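Local atomic coordinates of putative alpha-galactosidase (Bacteroides fragilis, PDB entry 4NZJ), a protein that probably hydrolyses terminal, non-reducing alpha-D-galactose residues from alpha-D-galactosides, as a glycoside hydrolase of family 27. Residues E95-P101 with P312-N316; V250-W256 with V268-R274; C352-S356 with G389-E393; H19-P25 with Q87-G93. Where two conformers were deposited one is given. Residues are numbered along the deposited sequence.

Interaction 1 of 4, residues E95-P101 with P312-N316; sequences ELLLTPP and PSGWN
Start at E95, in the irregular connection that runs from E95 to P101. Its carboxylate, in a salt bridge with R91, reaches S313 through water 1, which donates to E95 OE1 and S313 OG, both at 2.8 Å. At L96 the carbonyl accepts from S313: OG lies 2.8 Å from L96 O, with S313 chi1 at -48°. L97 takes positive phi (47/60), and S313 across from it does the same (72/16), their CA atoms 4.8 Å apart. This turn presents L97 O to two donors, S313 N and W315 NE1, each 2.9 Å from it, the indole nitrogen approaching in the ring plane. L98 comes next, its CA 4.5 Å from that of P312 and its CD2 4.1 Å from P312 CB. T99 bends away and hydrogen-bonds Q385 through OG1. P100 then lies flat over the W315 indole (chi1 -50°, chi2 104°): its CG sits 3.8 Å from the centroid of the six-membered ring, almost on the normal, a textbook CH-pi contact. P101 CD closes on W315 CD1 at 3.9 Å. What results is a buried CH-pi contact between P100 and W315 in a TIM barrel, holding the lead-in to its first strand, 102-105, against the start of its seventh, 315-317.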
# COMPACT_ATOMS: atom_id res chain seq x y z
N GLU A 95 5.99 7.56 14.31
CA GLU A 95 6.08 7.30 12.87
C GLU A 95 5.38 6.00 12.49
O GLU A 95 5.83 4.92 12.85
CB GLU A 95 7.56 7.24 12.46
CG GLU A 95 8.33 8.52 12.74
CD GLU A 95 9.84 8.32 12.74
OE1 GLU A 95 10.38 7.79 11.75
OE2 GLU A 95 10.49 8.69 13.74
N LEU A 96 4.26 6.10 11.77
CA LEU A 96 3.59 4.93 11.20
C LEU A 96 3.89 4.83 9.71
O LEU A 96 4.38 5.79 9.12
CB LEU A 96 2.08 5.00 11.42
CG LEU A 96 1.59 5.20 12.85
CD1 LEU A 96 0.08 5.12 12.91
CD2 LEU A 96 2.22 4.18 13.78
N LEU A 97 3.59 3.69 9.10
CA LEU A 97 3.83 3.46 7.67
C LEU A 97 5.22 3.90 7.22
O LEU A 97 5.38 4.74 6.32
CB LEU A 97 2.76 4.14 6.81
CG LEU A 97 1.32 3.68 7.02
CD1 LEU A 97 0.41 4.31 5.97
CD2 LEU A 97 1.21 2.16 7.03
N LEU A 98 6.23 3.28 7.82
CA LEU A 98 7.62 3.52 7.45
C LEU A 98 7.91 2.97 6.05
O LEU A 98 8.90 3.35 5.42
CB LEU A 98 8.57 2.93 8.51
CG LEU A 98 8.53 3.71 9.83
CD1 LEU A 98 9.26 2.96 10.93
CD2 LEU A 98 9.12 5.11 9.65
N THR A 99 7.04 2.07 5.59
CA THR A 99 6.94 1.68 4.18
C THR A 99 5.50 1.91 3.72
O THR A 99 4.60 2.04 4.55
CB THR A 99 7.29 0.19 3.97
OG1 THR A 99 6.34 -0.63 4.67
CG2 THR A 99 8.69 -0.10 4.48
N PRO A 100 5.26 1.98 2.40
CA PRO A 100 3.89 2.22 1.96
C PRO A 100 2.92 1.13 2.41
O PRO A 100 3.31 -0.04 2.50
CB PRO A 100 4.00 2.25 0.43
CG PRO A 100 5.41 2.64 0.17
CD PRO A 100 6.21 2.02 1.28
N PRO A 101 1.66 1.50 2.68
CA PRO A 101 0.68 0.48 3.09
C PRO A 101 0.28 -0.42 1.92
O PRO A 101 0.16 0.04 0.79
CB PRO A 101 -0.51 1.31 3.57
CG PRO A 101 -0.42 2.57 2.79
CD PRO A 101 1.04 2.83 2.53
N PRO A 312 9.02 8.05 4.11
CA PRO A 312 8.51 7.29 5.24
C PRO A 312 7.49 8.09 6.05
O PRO A 312 7.72 9.26 6.37
CB PRO A 312 9.78 7.01 6.06
CG PRO A 312 10.86 6.97 5.04
CD PRO A 312 10.49 8.04 4.04
N SER A 313 6.36 7.46 6.33
CA SER A 313 5.28 8.03 7.13
C SER A 313 4.49 9.15 6.43
O SER A 313 3.74 9.86 7.08
CB SER A 313 5.78 8.50 8.50
OG SER A 313 6.57 7.50 9.12
N GLY A 314 4.63 9.27 5.11
CA GLY A 314 3.92 10.30 4.36
C GLY A 314 4.00 10.03 2.88
O GLY A 314 4.93 10.47 2.23
N TRP A 315 3.00 9.31 2.35
CA TRP A 315 3.02 8.83 0.97
C TRP A 315 2.00 9.55 0.08
O TRP A 315 0.87 9.83 0.50
CB TRP A 315 2.74 7.32 0.95
CG TRP A 315 3.60 6.58 1.91
CD1 TRP A 315 3.23 6.06 3.12
CD2 TRP A 315 5.00 6.30 1.77
NE1 TRP A 315 4.30 5.45 3.73
CE2 TRP A 315 5.40 5.60 2.93
CE3 TRP A 315 5.94 6.57 0.78
CZ2 TRP A 315 6.72 5.16 3.11
CZ3 TRP A 315 7.25 6.13 0.97
CH2 TRP A 315 7.62 5.44 2.13
N ASN A 316 2.41 9.83 -1.16
CA ASN A 316 1.48 10.26 -2.19
C ASN A 316 0.64 9.05 -2.60
O ASN A 316 1.19 8.00 -2.94
CB ASN A 316 2.20 10.80 -3.42
CG ASN A 316 2.88 12.14 -3.17
OD1 ASN A 316 2.26 13.08 -2.67
ND2 ASN A 316 4.14 12.24 -3.57
O HOH W 1 9.20 8.51 9.36

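Interaction 2 of 4, residues V250-W256 with V268-R274; sequences VYSVCEW and VGGHLWR
R274 buries the most surface here. Its backbone ends a short strand, 272-274, that runs parallel to strand 250-254, the axes 4.7 Å apart and 17° off parallel. R274 N donates to V253 O at 2.9 Å, while the side chain, m at chi1, chi2 and chi3, folds across C254, bringing NH1 to 3.6 Å from C254 SG. NH2 continues to a salt bridge with D278. Water 2 lies 2.8 Å from both R274 O and OE2 of E255, whose carboxylate also salt-bridges R259, and accepts from E255 N at 2.9 Å. The two strands are neighbours in the parallel eight-stranded barrel of the family 27 catalytic domain, bridged in register S252 to L272 and V253 to W273, with V253 N to L272 O at 2.9 Å. Y251, second in buried area, lies one step earlier: its O accepts from H271 N at 2.8 Å, and its N donates to H271 ND1 at 3.0 Å, so a histidine side chain extends the ladder where the second strand has not yet begun. The Y251 ring (chi1 t) turns its edge to G269 O, 3.5 Å from CD2, and its hydroxyl hydrogen-bonds Y235 O. V253, also t, meets W273 CB to CB at 4.0 Å, on the sheet face opposite L272, whose CD2 touches V250 CG1 at 3.7 Å.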
# COMPACT_ATOMS: atom_id res chain seq x y z
N VAL A 250 -3.59 4.59 11.33
CA VAL A 250 -3.12 5.21 10.10
C VAL A 250 -4.20 6.16 9.59
O VAL A 250 -5.39 5.83 9.60
CB VAL A 250 -2.80 4.15 9.03
CG1 VAL A 250 -2.59 4.78 7.66
CG2 VAL A 250 -1.58 3.35 9.46
N TYR A 251 -3.78 7.32 9.11
CA TYR A 251 -4.68 8.38 8.71
C TYR A 251 -4.51 8.64 7.21
O TYR A 251 -3.49 9.18 6.78
CB TYR A 251 -4.36 9.63 9.53
CG TYR A 251 -5.34 10.78 9.45
CD1 TYR A 251 -6.67 10.59 9.04
CD2 TYR A 251 -4.95 12.05 9.86
CE1 TYR A 251 -7.55 11.67 9.00
CE2 TYR A 251 -5.83 13.12 9.82
CZ TYR A 251 -7.12 12.92 9.40
OH TYR A 251 -7.99 13.99 9.38
N SER A 252 -5.51 8.23 6.45
CA SER A 252 -5.53 8.35 4.99
C SER A 252 -6.40 9.55 4.60
O SER A 252 -7.61 9.55 4.84
CB SER A 252 -6.04 7.05 4.37
OG SER A 252 -6.38 7.18 3.00
N VAL A 253 -5.77 10.57 4.03
CA VAL A 253 -6.44 11.80 3.65
C VAL A 253 -6.96 11.68 2.22
O VAL A 253 -6.22 11.30 1.32
CB VAL A 253 -5.47 12.99 3.81
CG1 VAL A 253 -6.02 14.27 3.19
CG2 VAL A 253 -5.14 13.19 5.28
N CYS A 254 -8.24 11.99 2.02
CA CYS A 254 -8.86 11.87 0.71
C CYS A 254 -9.66 13.12 0.36
O CYS A 254 -10.86 13.20 0.64
CB CYS A 254 -9.74 10.62 0.67
SG CYS A 254 -10.53 10.33 -0.92
N GLU A 255 -8.99 14.10 -0.23
CA GLU A 255 -9.65 15.30 -0.74
C GLU A 255 -9.30 15.53 -2.22
O GLU A 255 -9.40 16.65 -2.74
CB GLU A 255 -9.40 16.53 0.17
CG GLU A 255 -7.95 16.95 0.40
CD GLU A 255 -7.29 17.47 -0.85
OE1 GLU A 255 -7.53 18.65 -1.22
OE2 GLU A 255 -6.54 16.70 -1.49
N TRP A 256 -8.89 14.45 -2.88
CA TRP A 256 -8.74 14.35 -4.34
C TRP A 256 -7.67 15.24 -4.95
O TRP A 256 -7.69 15.51 -6.15
CB TRP A 256 -10.08 14.57 -5.05
CG TRP A 256 -11.21 13.99 -4.30
CD1 TRP A 256 -11.48 12.68 -4.08
CD2 TRP A 256 -12.23 14.73 -3.62
NE1 TRP A 256 -12.61 12.54 -3.31
CE2 TRP A 256 -13.09 13.79 -3.02
CE3 TRP A 256 -12.50 16.10 -3.47
CZ2 TRP A 256 -14.21 14.18 -2.27
CZ3 TRP A 256 -13.61 16.48 -2.73
CH2 TRP A 256 -14.45 15.52 -2.14
N VAL A 268 -0.53 17.80 9.29
CA VAL A 268 -1.73 17.73 10.12
C VAL A 268 -2.02 16.31 10.64
O VAL A 268 -3.04 16.08 11.29
CB VAL A 268 -2.99 18.28 9.40
CG1 VAL A 268 -2.75 19.71 8.95
CG2 VAL A 268 -3.41 17.40 8.23
N GLY A 269 -1.12 15.37 10.34
CA GLY A 269 -1.19 14.02 10.89
C GLY A 269 -1.42 12.89 9.90
O GLY A 269 -1.45 11.72 10.30
N GLY A 270 -1.59 13.22 8.62
CA GLY A 270 -1.83 12.20 7.61
C GLY A 270 -0.61 11.35 7.32
O GLY A 270 0.52 11.83 7.39
N HIS A 271 -0.83 10.08 6.99
CA HIS A 271 0.25 9.19 6.58
C HIS A 271 0.24 8.91 5.08
O HIS A 271 1.23 8.42 4.53
CB HIS A 271 0.16 7.88 7.35
CG HIS A 271 0.23 8.09 8.83
ND1 HIS A 271 -0.88 8.02 9.64
CD2 HIS A 271 1.26 8.44 9.63
CE1 HIS A 271 -0.54 8.28 10.88
NE2 HIS A 271 0.75 8.55 10.91
N LEU A 272 -0.88 9.22 4.44
CA LEU A 272 -0.98 9.16 2.99
C LEU A 272 -2.10 10.10 2.58
O LEU A 272 -3.00 10.38 3.38
CB LEU A 272 -1.26 7.75 2.48
CG LEU A 272 -2.52 6.99 2.95
CD1 LEU A 272 -2.88 5.87 1.99
CD2 LEU A 272 -2.33 6.43 4.35
N TRP A 273 -2.04 10.58 1.35
CA TRP A 273 -3.02 11.55 0.87
C TRP A 273 -3.24 11.36 -0.62
O TRP A 273 -2.31 11.20 -1.39
CB TRP A 273 -2.55 12.98 1.14
CG TRP A 273 -1.13 13.20 0.79
CD1 TRP A 273 -0.62 13.53 -0.44
CD2 TRP A 273 -0.00 13.06 1.66
NE1 TRP A 273 0.74 13.61 -0.39
CE2 TRP A 273 1.15 13.33 0.89
CE3 TRP A 273 0.14 12.74 3.01
CZ2 TRP A 273 2.44 13.29 1.44
CZ3 TRP A 273 1.42 12.70 3.56
CH2 TRP A 273 2.55 12.98 2.77
N ARG A 274 -4.51 11.37 -1.02
CA ARG A 274 -4.86 11.26 -2.42
C ARG A 274 -4.35 12.49 -3.18
O ARG A 274 -4.52 13.63 -2.74
CB ARG A 274 -6.37 11.08 -2.56
CG ARG A 274 -6.85 9.69 -2.14
CD ARG A 274 -6.66 8.66 -3.25
NE ARG A 274 -7.43 9.12 -4.40
CZ ARG A 274 -8.76 8.99 -4.53
NH1 ARG A 274 -9.48 8.30 -3.64
NH2 ARG A 274 -9.35 9.53 -5.58
O HOH W 2 -6.09 14.15 -0.53

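Interaction 3 of 4, residues C352-S356 with G389-E393; sequences CMMAS and GRQAE
Helix 341-353 runs out at M353, and M354 (-84/8) is the first residue to leave helical angles. A355 follows with positive phi (51/46) as the C-prime residue of a Schellman motif: its N bonds C352 O at 3.1 Å, and S356 N turns back to W351 O. Beside this turn passes 389-393, a loop largely extended from R390 onward, after G389 has used a positive phi of 71°. The two backbones come nearest at M354 and Q391, CA to CA 4.3 Å. One hydrogen bond joins them directly: A392 N donates to M353 O at 2.9 Å, using a carbonyl from the last turn of the helix.

Among the side chains, A392 CB points at the helix end and rests 3.9 Å from M353 CB; M353, like M354, is a selenomethionine, and is m at all three chi angles. A355 CB faces the loop and touches R390 O at 3.8 Å. Q391 is extended (chi1 and chi2 both t), placing CG 3.2 Å from M354 O and carrying the amide onward, where OE1 accepts from N316 ND2. Water 3 sits 2.9 Å from both Q391 OE1 and A355 O, between the two segments. Strand 401-407 covers M353, M354 and A392 through W404 and K406. This is a Schellman-capped helix terminus at the join between the TIM barrel and the C-terminal beta domain.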
# COMPACT_ATOMS: atom_id res chain seq x y z
N CYS A 352 4.75 0.59 -7.65
CA CYS A 352 5.87 0.15 -6.83
C CYS A 352 7.00 1.17 -6.84
O CYS A 352 7.49 1.58 -5.79
CB CYS A 352 6.36 -1.24 -7.26
SG CYS A 352 5.25 -2.57 -6.75
N MSE A 353 7.41 1.60 -8.04
CA MSE A 353 8.48 2.59 -8.19
C MSE A 353 8.19 3.91 -7.51
O MSE A 353 9.10 4.55 -6.99
CB MSE A 353 8.73 2.90 -9.66
CG MSE A 353 9.34 1.73 -10.43
SE MSE A 353 11.21 1.42 -9.97
CE MSE A 353 11.98 3.03 -10.80
N MSE A 354 6.92 4.32 -7.51
CA MSE A 354 6.52 5.61 -6.92
C MSE A 354 6.29 5.55 -5.42
O MSE A 354 5.84 6.53 -4.83
CB MSE A 354 5.25 6.10 -7.62
CG MSE A 354 5.51 6.46 -9.08
SE MSE A 354 3.92 7.25 -9.95
CE MSE A 354 2.58 5.89 -9.47
N ALA A 355 6.64 4.43 -4.79
CA ALA A 355 6.42 4.24 -3.36
C ALA A 355 4.96 4.55 -3.02
O ALA A 355 4.67 5.24 -2.04
CB ALA A 355 7.38 5.09 -2.54
N SER A 356 4.06 4.03 -3.85
CA SER A 356 2.63 4.24 -3.68
C SER A 356 2.05 3.22 -2.72
O SER A 356 2.55 2.10 -2.64
CB SER A 356 1.92 4.10 -5.02
OG SER A 356 2.44 4.98 -5.98
N GLY A 389 12.51 4.79 1.15
CA GLY A 389 11.18 5.37 0.96
C GLY A 389 11.12 6.49 -0.06
O GLY A 389 10.29 7.39 0.06
N ARG A 390 11.99 6.44 -1.06
CA ARG A 390 12.00 7.47 -2.10
C ARG A 390 10.96 7.15 -3.17
O ARG A 390 10.90 6.03 -3.69
CB ARG A 390 13.39 7.57 -2.74
CG ARG A 390 14.50 8.02 -1.80
CD ARG A 390 14.68 9.53 -1.78
NE ARG A 390 16.08 9.90 -1.57
CZ ARG A 390 16.65 10.07 -0.38
NH1 ARG A 390 15.94 9.92 0.74
NH2 ARG A 390 17.93 10.39 -0.29
N GLN A 391 10.13 8.13 -3.50
CA GLN A 391 9.25 8.03 -4.65
C GLN A 391 10.10 8.25 -5.89
O GLN A 391 10.81 9.25 -5.99
CB GLN A 391 8.13 9.08 -4.57
CG GLN A 391 7.30 9.21 -5.83
CD GLN A 391 6.00 9.97 -5.60
OE1 GLN A 391 5.38 9.86 -4.54
NE2 GLN A 391 5.59 10.74 -6.60
N ALA A 392 10.04 7.32 -6.84
CA ALA A 392 10.82 7.46 -8.07
C ALA A 392 10.54 8.78 -8.77
O ALA A 392 9.40 9.24 -8.81
CB ALA A 392 10.52 6.32 -9.02
N GLU A 393 11.59 9.38 -9.31
CA GLU A 393 11.47 10.54 -10.17
C GLU A 393 11.33 10.06 -11.60
O GLU A 393 11.98 9.09 -12.00
CB GLU A 393 12.70 11.43 -10.07
CG GLU A 393 12.82 12.18 -8.75
CD GLU A 393 14.14 12.93 -8.64
OE1 GLU A 393 15.17 12.27 -8.39
OE2 GLU A 393 14.14 14.16 -8.80
O HOH W 3 4.66 8.17 -2.26

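Interaction 4 of 4, residues H19-P25 with Q87-G93; sequences HIIGNYP and QLVIRIG
In the N-terminal Ig-like domain, strand 20-23 forms the outer edge of a mixed sheet, running parallel to strand 82-92; the axes lie 4.8 Å apart at 18°. Pair I20 with V89, I21 with I90, G22 with R91 and N23 with I92. Donors and acceptors then interlock as in any parallel ladder; H19 gives its O, I21 and N23 give both N and O, and V89 and R91 answer with both of theirs: V89 N to H19 O 3.1 Å, I21 N to V89 O 3.0 Å, R91 N to I21 O 2.9 Å, N23 N to R91 O 3.0 Å and G93 N to N23 O 3.0 Å. The other edge of 82-92 is served by strand 69-79, through backbone bonds of L88, I90 and I92. Q87 O accepts from water 4 at 2.9 Å, and the same water lies 2.7 Å from H19 ND1. R91 is satisfied by salt bridges to D70 and E95, and I20 CD1 sits over a face of its guanidinium, 4.1 Å from NH2. On the I21 and I90 face, I21 CG2 packs 3.8 Å from I90 CG1. Beyond the strand, Y24 N finds S248 OG. P25 CB rests 3.7 Å from I92 CG2, and Y24 CA makes a CA-H...O contact with G93 O at 3.2 Å.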
# COMPACT_ATOMS: atom_id res chain seq x y z
N HIS A 19 10.80 -4.78 5.86
CA HIS A 19 11.84 -5.09 6.85
C HIS A 19 11.98 -3.98 7.90
O HIS A 19 12.96 -3.95 8.66
CB HIS A 19 13.18 -5.30 6.13
CG HIS A 19 13.13 -6.35 5.06
ND1 HIS A 19 12.90 -7.69 5.34
CD2 HIS A 19 13.29 -6.27 3.72
CE1 HIS A 19 12.91 -8.38 4.21
NE2 HIS A 19 13.15 -7.54 3.21
N ILE A 20 11.00 -3.08 7.95
CA ILE A 20 10.93 -2.05 8.98
C ILE A 20 9.46 -1.80 9.26
O ILE A 20 8.64 -1.85 8.35
CB ILE A 20 11.66 -0.75 8.58
CG1 ILE A 20 11.74 0.20 9.77
CG2 ILE A 20 10.97 -0.08 7.39
CD1 ILE A 20 12.58 1.43 9.51
N ILE A 21 9.13 -1.56 10.53
CA ILE A 21 7.74 -1.35 10.93
C ILE A 21 7.70 -0.35 12.09
O ILE A 21 8.48 -0.46 13.03
CB ILE A 21 7.05 -2.69 11.31
CG1 ILE A 21 5.56 -2.49 11.60
CG2 ILE A 21 7.73 -3.34 12.51
CD1 ILE A 21 4.70 -2.32 10.37
N GLY A 22 6.78 0.62 12.00
CA GLY A 22 6.61 1.64 13.01
C GLY A 22 5.31 1.47 13.76
O GLY A 22 4.30 1.03 13.19
N ASN A 23 5.33 1.83 15.04
CA ASN A 23 4.14 1.80 15.88
C ASN A 23 4.28 2.82 17.01
O ASN A 23 5.40 3.13 17.42
CB ASN A 23 3.94 0.39 16.46
CG ASN A 23 2.50 0.09 16.83
OD1 ASN A 23 2.20 -0.28 17.97
ND2 ASN A 23 1.60 0.23 15.87
N TYR A 24 3.17 3.37 17.50
CA TYR A 24 3.21 4.27 18.65
C TYR A 24 3.46 3.49 19.94
O TYR A 24 2.99 2.36 20.08
CB TYR A 24 1.90 5.06 18.82
CG TYR A 24 1.46 5.93 17.66
CD1 TYR A 24 2.37 6.48 16.77
CD2 TYR A 24 0.11 6.24 17.50
CE1 TYR A 24 1.95 7.29 15.72
CE2 TYR A 24 -0.32 7.04 16.45
CZ TYR A 24 0.60 7.57 15.57
OH TYR A 24 0.18 8.36 14.53
N PRO A 25 4.16 4.11 20.90
CA PRO A 25 4.31 3.46 22.21
C PRO A 25 2.97 3.28 22.91
O PRO A 25 2.06 4.08 22.72
CB PRO A 25 5.22 4.42 22.99
CG PRO A 25 5.08 5.73 22.30
CD PRO A 25 4.82 5.43 20.86
N GLN A 87 16.68 -9.58 9.17
CA GLN A 87 16.54 -8.55 10.19
C GLN A 87 15.20 -7.84 10.03
O GLN A 87 14.71 -7.65 8.91
CB GLN A 87 17.67 -7.51 10.09
CG GLN A 87 19.08 -8.06 10.12
CD GLN A 87 19.51 -8.55 11.49
OE1 GLN A 87 19.05 -9.60 11.96
NE2 GLN A 87 20.41 -7.82 12.13
N LEU A 88 14.60 -7.46 11.15
CA LEU A 88 13.44 -6.57 11.17
C LEU A 88 13.73 -5.45 12.15
O LEU A 88 14.12 -5.70 13.29
CB LEU A 88 12.18 -7.32 11.60
CG LEU A 88 10.92 -6.48 11.85
CD1 LEU A 88 10.39 -5.89 10.55
CD2 LEU A 88 9.85 -7.30 12.54
N VAL A 89 13.56 -4.21 11.70
CA VAL A 89 13.70 -3.06 12.59
C VAL A 89 12.31 -2.62 13.03
O VAL A 89 11.43 -2.38 12.20
CB VAL A 89 14.44 -1.89 11.90
CG1 VAL A 89 14.42 -0.64 12.78
CG2 VAL A 89 15.87 -2.30 11.59
N ILE A 90 12.11 -2.56 14.34
CA ILE A 90 10.86 -2.06 14.91
C ILE A 90 11.13 -0.68 15.50
O ILE A 90 11.96 -0.54 16.39
CB ILE A 90 10.31 -3.00 16.00
CG1 ILE A 90 10.00 -4.37 15.38
CG2 ILE A 90 9.05 -2.41 16.64
CD1 ILE A 90 9.61 -5.44 16.38
N ARG A 91 10.43 0.33 14.99
CA ARG A 91 10.58 1.69 15.49
C ARG A 91 9.35 2.04 16.29
O ARG A 91 8.23 2.09 15.75
CB ARG A 91 10.77 2.70 14.35
CG ARG A 91 10.85 4.15 14.83
CD ARG A 91 11.33 5.07 13.73
NE ARG A 91 12.63 4.63 13.23
CZ ARG A 91 13.11 4.88 12.01
NH1 ARG A 91 12.42 5.59 11.13
NH2 ARG A 91 14.30 4.40 11.68
N ILE A 92 9.55 2.27 17.59
CA ILE A 92 8.48 2.74 18.46
C ILE A 92 8.67 4.24 18.64
O ILE A 92 9.72 4.69 19.10
CB ILE A 92 8.50 2.00 19.81
CG1 ILE A 92 8.38 0.48 19.59
CG2 ILE A 92 7.38 2.50 20.71
CD1 ILE A 92 7.13 0.03 18.86
N GLY A 93 7.66 5.00 18.24
CA GLY A 93 7.75 6.45 18.22
C GLY A 93 6.50 7.04 17.62
O GLY A 93 5.42 6.48 17.78
O HOH W 4 12.35 -8.84 7.67

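In the fold
Interaction 1 is the hub, its centre about 9 Å from that of the chain and 11 to 12 Å from the centres of the other three. Towards interaction 2 it continues the barrel: strands 272-274 and 315-317 are adjacent, with W315 N 2.9 Å from H271 O and N316 OD1 2.8 Å from W273 NE1. N316 also turns to interaction 3, its ND2 2.9 Å from Q391 OE1, so one asparagine spans both. Towards the Ig-like domain, L96 CG meets Y24 CE1 of interaction 4 at 3.6 Å. Interactions 2 and 3 do not touch, their nearest atoms about 7 Å apart. A glycerol, probably from the crystallisation liquor, lies about 5 Å from the C254 side chain in interaction 2 and may mark a pocket.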